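Local coordinates for uncharacterized protein (Bacteroides ovatus CL02T12C04, PDB 6PTM) that probably acts as a family GH42 exo-carrageenase, hydrolysing carrageenan-derived sugar chains from their ends, at residues P169-D174 and D552-F557; E419-D424 and F456-S461; K464-T469 and H499-T504. All coordinates share one frame; numbering follows the deposited sequence.

Contact 1. Residues P169-D174 and D552-F557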
loop_
_atom_site.group_PDB
_atom_site.type_symbol
_atom_site.label_atom_id
_atom_site.label_comp_id
_atom_site.label_asym_id
_atom_site.label_seq_id
_atom_site.Cartn_x
_atom_site.Cartn_y
_atom_site.Cartn_z
ATOM N N PRO A 169 -8.417 17.928 -4.882
ATOM C CA PRO A 169 -7.625 16.715 -4.679
ATOM C C PRO A 169 -6.841 16.372 -5.954
ATOM O O PRO A 169 -7.413 16.412 -7.089
ATOM C CB PRO A 169 -8.626 15.600 -4.298
ATOM C CG PRO A 169 -9.985 16.268 -4.247
ATOM C CD PRO A 169 -9.867 17.659 -4.820
ATOM N N VAL A 170 -5.563 16.022 -5.754
ATOM C CA VAL A 170 -4.705 15.420 -6.804
ATOM C C VAL A 170 -4.068 14.138 -6.243
ATOM O O VAL A 170 -4.114 13.906 -5.014
ATOM C CB VAL A 170 -3.655 16.405 -7.351
ATOM C CG1 VAL A 170 -4.314 17.583 -8.041
ATOM C CG2 VAL A 170 -2.681 16.886 -6.282
ATOM N N PHE A 171 -3.517 13.346 -7.144
ATOM C CA PHE A 171 -2.801 12.085 -6.882
ATOM C C PHE A 171 -1.403 12.189 -7.492
ATOM O O PHE A 171 -1.284 12.585 -8.659
ATOM C CB PHE A 171 -3.643 10.918 -7.408
ATOM C CG PHE A 171 -5.051 10.939 -6.856
ATOM C CD1 PHE A 171 -5.289 10.642 -5.514
ATOM C CD2 PHE A 171 -6.125 11.314 -7.649
ATOM C CE1 PHE A 171 -6.570 10.714 -4.986
ATOM C CE2 PHE A 171 -7.394 11.417 -7.109
ATOM C CZ PHE A 171 -7.615 11.110 -5.787
ATOM N N LEU A 172 -0.383 11.776 -6.742
ATOM C CA LEU A 172 1.031 12.008 -7.109
ATOM C C LEU A 172 1.749 10.692 -7.444
ATOM O O LEU A 172 1.588 9.680 -6.709
ATOM C CB LEU A 172 1.748 12.757 -5.989
ATOM C CG LEU A 172 1.193 14.140 -5.623
ATOM C CD1 LEU A 172 2.157 14.825 -4.641
ATOM C CD2 LEU A 172 0.906 15.040 -6.844
ATOM N N ALA A 173 2.562 10.725 -8.493
ATOM C CA ALA A 173 3.487 9.625 -8.842
ATOM C C ALA A 173 4.872 10.197 -9.111
ATOM O O ALA A 173 4.973 11.184 -9.878
ATOM C CB ALA A 173 2.983 8.878 -10.035
ATOM N N ASP A 174 5.885 9.611 -8.488
ATOM C CA ASP A 174 7.316 9.793 -8.836
ATOM C C ASP A 174 8.020 8.418 -8.763
ATOM O O ASP A 174 7.352 7.395 -8.670
ATOM C CB ASP A 174 7.965 10.864 -7.952
ATOM C CG ASP A 174 9.149 11.564 -8.613
ATOM O OD1 ASP A 174 9.341 12.762 -8.376
ATOM O OD2 ASP A 174 9.910 10.884 -9.312
ATOM N N ASP A 552 -12.694 14.354 -7.656
ATOM C CA ASP A 552 -13.858 14.400 -6.719
ATOM C C ASP A 552 -14.553 13.030 -6.704
ATOM O O ASP A 552 -14.886 12.534 -5.597
ATOM C CB ASP A 552 -14.814 15.559 -7.009
ATOM C CG ASP A 552 -14.203 16.932 -6.689
ATOM O OD1 ASP A 552 -13.480 17.106 -5.599
ATOM O OD2 ASP A 552 -14.454 17.852 -7.511
ATOM N N TYR A 553 -14.765 12.415 -7.870
ATOM C CA TYR A 553 -15.357 11.060 -7.947
ATOM C C TYR A 553 -14.472 10.084 -7.138
ATOM O O TYR A 553 -14.991 9.290 -6.339
ATOM C CB TYR A 553 -15.513 10.616 -9.401
ATOM C CG TYR A 553 -16.558 11.352 -10.206
ATOM C CD1 TYR A 553 -17.530 12.152 -9.612
ATOM C CD2 TYR A 553 -16.576 11.227 -11.593
ATOM C CE1 TYR A 553 -18.498 12.778 -10.379
ATOM C CE2 TYR A 553 -17.531 11.854 -12.366
ATOM C CZ TYR A 553 -18.500 12.624 -11.755
ATOM O OH TYR A 553 -19.453 13.235 -12.519
ATOM N N ILE A 554 -13.153 10.166 -7.338
ATOM C CA ILE A 554 -12.164 9.244 -6.735
ATOM C C ILE A 554 -12.242 9.415 -5.226
ATOM O O ILE A 554 -12.381 8.381 -4.494
ATOM C CB ILE A 554 -10.755 9.461 -7.320
ATOM C CG1 ILE A 554 -10.693 9.187 -8.822
ATOM C CG2 ILE A 554 -9.744 8.612 -6.570
ATOM C CD1 ILE A 554 -11.191 7.814 -9.247
ATOM N N MET A 555 -12.272 10.655 -4.730
ATOM C CA MET A 555 -12.337 10.802 -3.257
ATOM C C MET A 555 -13.681 10.247 -2.771
ATOM O O MET A 555 -13.667 9.638 -1.730
ATOM C CB MET A 555 -12.150 12.243 -2.778
ATOM C CG MET A 555 -10.834 12.847 -3.141
ATOM S SD MET A 555 -9.398 11.866 -2.573
ATOM C CE MET A 555 -9.849 11.625 -0.856
ATOM N N SER A 556 -14.794 10.407 -3.512
ATOM C CA SER A 556 -16.099 9.830 -3.106
ATOM C C SER A 556 -15.993 8.297 -3.038
ATOM O O SER A 556 -16.494 7.679 -2.033
ATOM C CB SER A 556 -17.214 10.271 -3.996
ATOM O OG SER A 556 -17.432 11.665 -3.851
ATOM N N PHE A 557 -15.356 7.672 -4.026
ATOM C CA PHE A 557 -15.135 6.198 -3.977
ATOM C C PHE A 557 -14.262 5.828 -2.769
ATOM O O PHE A 557 -14.615 4.846 -2.113
ATOM C CB PHE A 557 -14.517 5.651 -5.264
ATOM C CG PHE A 557 -15.457 5.628 -6.437
ATOM C CD1 PHE A 557 -16.594 4.828 -6.412
ATOM C CD2 PHE A 557 -15.203 6.378 -7.571
ATOM C CE1 PHE A 557 -17.463 4.794 -7.497
ATOM C CE2 PHE A 557 -16.046 6.303 -8.664
ATOM C CZ PHE A 557 -17.187 5.540 -8.618
#
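The first strand of the (beta/alpha)8 barrel meets helix 551-559 here, through Pro169 and Phe171 on the strand and Asp552, Ile554 and Met555 on the helix. Phe171 has its CG beside the backbone N and anti to the carbonyl carbon (chi1 -54°), which sends the ring out toward the helix, where its far end fits between two side chains. Phe171 CZ lies 3.4 Å from Ile554 CG2. From the other neighbour, Met555 SD comes to 3.8 Å from Phe171 CZ. This is a Met-aromatic contact at the ring edge: the sulfur is 4.9 Å from the ring centroid and 76° off the normal.

Helix 551-559 follows the helix after the last barrel strand, so the contact brings the end of the barrel sequence back to its beginning. Asn548 and Ser551 accompany it with polar contacts, bonding Phe171 N and Pro169 O. Methionine suits its place because its chain, bent at chi2 and chi3, can serve two partners: while SD reaches the ring, Met555 CG lies 3.7 Å from Pro169 CG. The compact, puckered pyrrolidine ring offers that methylene a close apolar surface. At the exposed margin, Asp552 OD1 sits 3.7 Å from Pro169 CD, while OD2 forms a salt bridge with Lys168.

Contact 2. Residues E419-D424 and F456-S461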
loop_
_atom_site.group_PDB
_atom_site.type_symbol
_atom_site.label_atom_id
_atom_site.label_comp_id
_atom_site.label_asym_id
_atom_site.label_seq_id
_atom_site.Cartn_x
_atom_site.Cartn_y
_atom_site.Cartn_z
ATOM N N GLU A 419 0.415 9.926 11.079
ATOM C CA GLU A 419 -0.360 11.030 10.455
ATOM C C GLU A 419 -0.649 10.693 8.983
ATOM O O GLU A 419 -1.647 11.164 8.472
ATOM C CB GLU A 419 0.339 12.374 10.654
ATOM C CG GLU A 419 0.451 12.783 12.108
ATOM C CD GLU A 419 1.404 11.985 12.986
ATOM O OE1 GLU A 419 2.408 11.446 12.485
ATOM O OE2 GLU A 419 1.127 11.911 14.181
ATOM N N ILE A 420 0.278 9.985 8.328
ATOM C CA ILE A 420 0.154 9.544 6.907
ATOM C C ILE A 420 0.210 8.005 6.905
ATOM O O ILE A 420 1.013 7.479 7.648
ATOM C CB ILE A 420 1.273 10.171 6.044
ATOM C CG1 ILE A 420 1.126 11.686 5.868
ATOM C CG2 ILE A 420 1.412 9.464 4.709
ATOM C CD1 ILE A 420 2.333 12.358 5.277
ATOM N N ILE A 421 -0.642 7.333 6.133
ATOM C CA ILE A 421 -0.627 5.847 6.034
ATOM C C ILE A 421 0.542 5.473 5.134
ATOM O O ILE A 421 0.447 5.673 3.925
ATOM C CB ILE A 421 -1.965 5.293 5.540
ATOM C CG1 ILE A 421 -3.111 5.759 6.432
ATOM C CG2 ILE A 421 -1.907 3.786 5.465
ATOM C CD1 ILE A 421 -4.465 5.448 5.866
ATOM N N GLY A 422 1.626 4.994 5.731
ATOM C CA GLY A 422 2.794 4.505 4.988
ATOM C C GLY A 422 2.655 3.034 4.676
ATOM O O GLY A 422 2.026 2.292 5.498
ATOM N N ASN A 423 3.242 2.633 3.545
ATOM C CA ASN A 423 3.424 1.218 3.145
ATOM C C ASN A 423 4.298 1.169 1.890
ATOM O O ASN A 423 4.546 2.201 1.313
ATOM C CB ASN A 423 2.099 0.514 2.850
ATOM C CG ASN A 423 1.281 1.210 1.786
ATOM O OD1 ASN A 423 1.497 0.990 0.594
ATOM N ND2 ASN A 423 0.358 2.054 2.172
ATOM N N ASP A 424 4.678 -0.034 1.472
ATOM C CA ASP A 424 5.289 -0.303 0.137
ATOM C C ASP A 424 4.578 -1.534 -0.423
ATOM O O ASP A 424 5.226 -2.549 -0.694
ATOM C CB ASP A 424 6.812 -0.331 0.207
ATOM C CG ASP A 424 7.423 -1.563 0.835
ATOM O OD1 ASP A 424 6.792 -2.143 1.721
ATOM O OD2 ASP A 424 8.543 -1.917 0.429
ATOM N N PHE A 456 -8.071 -2.459 5.261
ATOM C CA PHE A 456 -7.822 -2.561 6.712
ATOM C C PHE A 456 -7.261 -1.211 7.207
ATOM O O PHE A 456 -7.779 -0.659 8.201
ATOM C CB PHE A 456 -6.973 -3.793 7.022
ATOM C CG PHE A 456 -6.656 -3.946 8.487
ATOM C CD1 PHE A 456 -7.578 -4.512 9.357
ATOM C CD2 PHE A 456 -5.470 -3.442 9.015
ATOM C CE1 PHE A 456 -7.293 -4.622 10.718
ATOM C CE2 PHE A 456 -5.178 -3.582 10.372
ATOM C CZ PHE A 456 -6.092 -4.157 11.223
ATOM N N MET A 457 -6.216 -0.713 6.561
ATOM C CA MET A 457 -5.569 0.568 6.925
ATOM C C MET A 457 -6.626 1.708 6.882
ATOM O O MET A 457 -6.654 2.532 7.813
ATOM C CB MET A 457 -4.422 0.851 5.952
ATOM C CG MET A 457 -3.211 -0.004 6.129
ATOM S SD MET A 457 -1.996 0.340 4.791
ATOM C CE MET A 457 -1.494 -1.306 4.293
ATOM N N LYS A 458 -7.494 1.768 5.861
ATOM C CA LYS A 458 -8.501 2.844 5.774
ATOM C C LYS A 458 -9.641 2.593 6.779
ATOM O O LYS A 458 -10.251 3.587 7.224
ATOM C CB LYS A 458 -9.039 2.978 4.352
ATOM C CG LYS A 458 -8.020 3.470 3.329
ATOM C CD LYS A 458 -7.671 4.949 3.503
ATOM C CE LYS A 458 -8.720 5.800 2.834
ATOM N NZ LYS A 458 -8.444 7.229 3.019
ATOM N N SER A 459 -9.905 1.351 7.185
ATOM C CA SER A 459 -10.859 1.072 8.291
ATOM C C SER A 459 -10.312 1.682 9.584
ATOM O O SER A 459 -11.089 2.309 10.348
ATOM C CB SER A 459 -11.137 -0.403 8.414
ATOM O OG SER A 459 -11.852 -0.891 7.254
ATOM N N VAL A 460 -9.012 1.523 9.812
ATOM C CA VAL A 460 -8.329 2.031 11.029
ATOM C C VAL A 460 -8.311 3.563 11.016
ATOM O O VAL A 460 -8.744 4.171 12.042
ATOM C CB VAL A 460 -6.911 1.457 11.167
ATOM C CG1 VAL A 460 -6.156 2.153 12.297
ATOM C CG2 VAL A 460 -6.956 -0.035 11.409
ATOM N N SER A 461 -7.873 4.163 9.894
ATOM C CA SER A 461 -7.678 5.629 9.729
ATOM C C SER A 461 -8.292 6.108 8.433
ATOM O O SER A 461 -7.611 6.144 7.411
ATOM C CB SER A 461 -6.225 5.978 9.748
ATOM O OG SER A 461 -5.667 5.685 11.013
#
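Ile421 is the residue of strand 421-423 that presses most broadly on Met457 and its neighbours in helix 448-460, the helix that runs from this sixth strand of the (beta/alpha)8 barrel back to the seventh. The axes of strand 421-423 and of helix residues 456-460 pass 10.2 Å apart at their closest and point nearly oppositely, at 159°, as expected of the descending helix in a beta-alpha-beta crossover. From CB, which is directed at the helix, the isoleucine divides. Ile421 CG2, anti to the backbone N, takes the short branch into the flank of Met457: it lies 3.5 Å from Met457 SD and 3.9 Å from Met457 CB. The long branch, CG1 and CD1, is extended (chi2 170°) and carries its methyl past the methionine toward the end of the helix. There Ile421 CD1 meets Lys458 CD at 4.0 Å, the two side chains crossing at about a right angle.

A beta-branched residue suits this site because its two arms reach successive parts of the helix at once. Lysine can line an apolar contact with its methylenes: bent at chi2 and chi3, its chain presents CD to the isoleucine while NZ bonds the carbonyl oxygen of Pro462. Further along the strand, Asn423 brings ND2 to 3.9 Å from Met457 SD, and its OD1 is bonded to Tyr454 OH and Ala425 N. Ser461 leaves the helical conformation just after its N closes the last turn onto Met457 O, and its own carbonyl O rests 3.6 Å from Ile421 CD1.

Contact 3. Residues K464-T469 and H499-T504; sequences KVMFNT and HGLTAT
Strands 466-471 and 503-506, the seventh and eighth of the (beta/alpha)8 barrel, run parallel, with Phe467 paired to Ala503 and Asn468 to Thr504. They belong to one beta-alpha-beta unit with helix 486-498 between them. Asn468 N donates to Ala503 O at 3.0 Å, and Met466 O accepts two bonds, from Ala503 N and, on a lone pair, from Thr502 N.

Thr502 also supplies a side-chain link: its OG1, beside its own backbone N, accepts a hydrogen bond from Met466 N at 2.9 Å, nearly straight (168°). A valine here would probably leave the buried Met466 N-H without this acceptor. Met466 extends from the strand until it bends at chi3, bringing SD to 3.8 Å from Leu501 CA. Gly500, with positive phi, ends the preceding helix in a Schellman motif; a CB there would crowd Met466 CE and jam against the preceding carbonyl.

Small Ala503 leaves space for a ring beside it: Phe467 CD1 lies 3.8 Å from Ala503 CB, with Ala503 O in the ring plane at its edge. Where the strands have yet to pair, a water donates to Lys464 O at 2.8 Å and Gly500 O at 2.7 Å.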
loop_
_atom_site.group_PDB
_atom_site.type_symbol
_atom_site.label_atom_id
_atom_site.label_comp_id
_atom_site.label_asym_id
_atom_site.label_seq_id
_atom_site.Cartn_x
_atom_site.Cartn_y
_atom_site.Cartn_z
ATOM N N LYS A 464 -6.772 10.142 6.367
ATOM C CA LYS A 464 -5.318 10.321 6.162
ATOM C C LYS A 464 -4.940 10.053 4.714
ATOM O O LYS A 464 -5.542 9.192 4.054
ATOM C CB LYS A 464 -4.500 9.387 7.057
ATOM C CG LYS A 464 -4.643 9.671 8.538
ATOM C CD LYS A 464 -3.968 8.602 9.398
ATOM C CE LYS A 464 -4.229 8.807 10.867
ATOM N NZ LYS A 464 -3.688 7.679 11.639
ATOM N N VAL A 465 -3.995 10.845 4.237
ATOM C CA VAL A 465 -3.264 10.586 2.985
ATOM C C VAL A 465 -2.587 9.220 3.126
ATOM O O VAL A 465 -2.061 8.884 4.186
ATOM C CB VAL A 465 -2.301 11.746 2.725
ATOM C CG1 VAL A 465 -1.139 11.423 1.792
ATOM C CG2 VAL A 465 -3.095 12.939 2.226
ATOM N N MET A 466 -2.577 8.470 2.043
ATOM C CA MET A 466 -1.816 7.217 1.963
ATOM C C MET A 466 -0.647 7.387 0.983
ATOM O O MET A 466 -0.860 7.719 -0.201
ATOM C CB MET A 466 -2.712 6.049 1.556
ATOM C CG MET A 466 -1.932 4.739 1.540
ATOM S SD MET A 466 -2.858 3.404 0.716
ATOM C CE MET A 466 -4.140 3.147 1.944
ATOM N N PHE A 467 0.559 7.080 1.458
ATOM C CA PHE A 467 1.822 7.294 0.714
ATOM C C PHE A 467 2.564 5.967 0.606
ATOM O O PHE A 467 3.069 5.491 1.618
ATOM C CB PHE A 467 2.669 8.361 1.409
ATOM C CG PHE A 467 3.879 8.812 0.629
ATOM C CD1 PHE A 467 4.066 8.490 -0.707
ATOM C CD2 PHE A 467 4.842 9.583 1.252
ATOM C CE1 PHE A 467 5.187 8.928 -1.395
ATOM C CE2 PHE A 467 5.942 10.048 0.554
ATOM C CZ PHE A 467 6.131 9.692 -0.758
ATOM N N ASN A 468 2.520 5.357 -0.573
ATOM C CA ASN A 468 3.327 4.162 -0.914
ATOM C C ASN A 468 4.721 4.639 -1.322
ATOM O O ASN A 468 4.850 5.182 -2.410
ATOM C CB ASN A 468 2.654 3.306 -1.985
ATOM C CG ASN A 468 3.368 1.994 -2.178
ATOM O OD1 ASN A 468 4.595 1.911 -1.988
ATOM N ND2 ASN A 468 2.616 0.990 -2.625
ATOM N N THR A 469 5.698 4.489 -0.426
ATOM C CA THR A 469 7.043 5.121 -0.500
ATOM C C THR A 469 7.997 4.222 -1.278
ATOM O O THR A 469 9.121 4.648 -1.536
ATOM C CB THR A 469 7.588 5.436 0.894
ATOM O OG1 THR A 469 7.362 4.328 1.782
ATOM C CG2 THR A 469 6.937 6.698 1.419
ATOM N N HIS A 499 -8.900 2.297 -3.495
ATOM C CA HIS A 499 -8.813 1.737 -2.127
ATOM C C HIS A 499 -8.032 2.667 -1.178
ATOM O O HIS A 499 -7.752 2.227 -0.044
ATOM C CB HIS A 499 -8.266 0.326 -2.219
ATOM C CG HIS A 499 -9.238 -0.677 -2.788
ATOM N ND1 HIS A 499 -9.922 -1.574 -1.975
ATOM C CD2 HIS A 499 -9.653 -0.913 -4.058
ATOM C CE1 HIS A 499 -10.692 -2.345 -2.718
ATOM N NE2 HIS A 499 -10.541 -1.956 -4.031
ATOM N N GLY A 500 -7.629 3.864 -1.615
ATOM C CA GLY A 500 -7.100 4.893 -0.698
ATOM C C GLY A 500 -5.755 5.483 -1.089
ATOM O O GLY A 500 -5.375 6.482 -0.496
ATOM N N LEU A 501 -5.035 4.884 -2.021
ATOM C CA LEU A 501 -3.689 5.392 -2.373
ATOM C C LEU A 501 -3.759 6.842 -2.869
ATOM O O LEU A 501 -4.530 7.146 -3.815
ATOM C CB LEU A 501 -3.090 4.491 -3.441
ATOM C CG LEU A 501 -1.686 4.865 -3.906
ATOM C CD1 LEU A 501 -0.703 4.838 -2.728
ATOM C CD2 LEU A 501 -1.279 3.881 -4.991
ATOM N N THR A 502 -2.888 7.683 -2.316
ATOM C CA THR A 502 -2.849 9.134 -2.629
ATOM C C THR A 502 -1.577 9.479 -3.396
ATOM O O THR A 502 -1.634 10.326 -4.272
ATOM C CB THR A 502 -2.952 10.033 -1.390
ATOM O OG1 THR A 502 -3.758 9.445 -0.371
ATOM C CG2 THR A 502 -3.526 11.381 -1.768
ATOM N N ALA A 503 -0.449 8.892 -3.038
ATOM C CA ALA A 503 0.856 9.228 -3.631
ATOM C C ALA A 503 1.701 7.975 -3.655
ATOM O O ALA A 503 1.586 7.174 -2.723
ATOM C CB ALA A 503 1.519 10.304 -2.828
ATOM N N THR A 504 2.563 7.868 -4.654
ATOM C CA THR A 504 3.457 6.709 -4.859
ATOM C C THR A 504 4.825 7.200 -5.313
ATOM O O THR A 504 4.884 7.955 -6.298
ATOM C CB THR A 504 2.931 5.719 -5.895
ATOM O OG1 THR A 504 1.580 5.419 -5.537
ATOM C CG2 THR A 504 3.786 4.470 -5.937
HETATM O O HOH W 1 -6.140 7.568 1.910
#

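In the fold
All three contacts are largely buried and reach the same side of the barrel wall, whose strands 168-175, 503-506, 466-471 and 421-423 are successive neighbours. Contact 3 is strand against strand, and so rests mainly on backbone hydrogen bonds, with one threonine hydroxyl and a water added; contacts 1 and 2 are strand against helix, with no hydrogen bond across either, and depend on apolar and sulfur-containing side chains. Contact 1 alone has an exposed residue. Contact 3 joins the others: Thr504 N lies 2.9 Å from Leu172 O of contact 1, a probable hydrogen bond, and Phe467 N lies 2.8 Å from Ile421 O of contact 2, another. Contacts 1 and 2 do not touch, their centres about 16 Å apart.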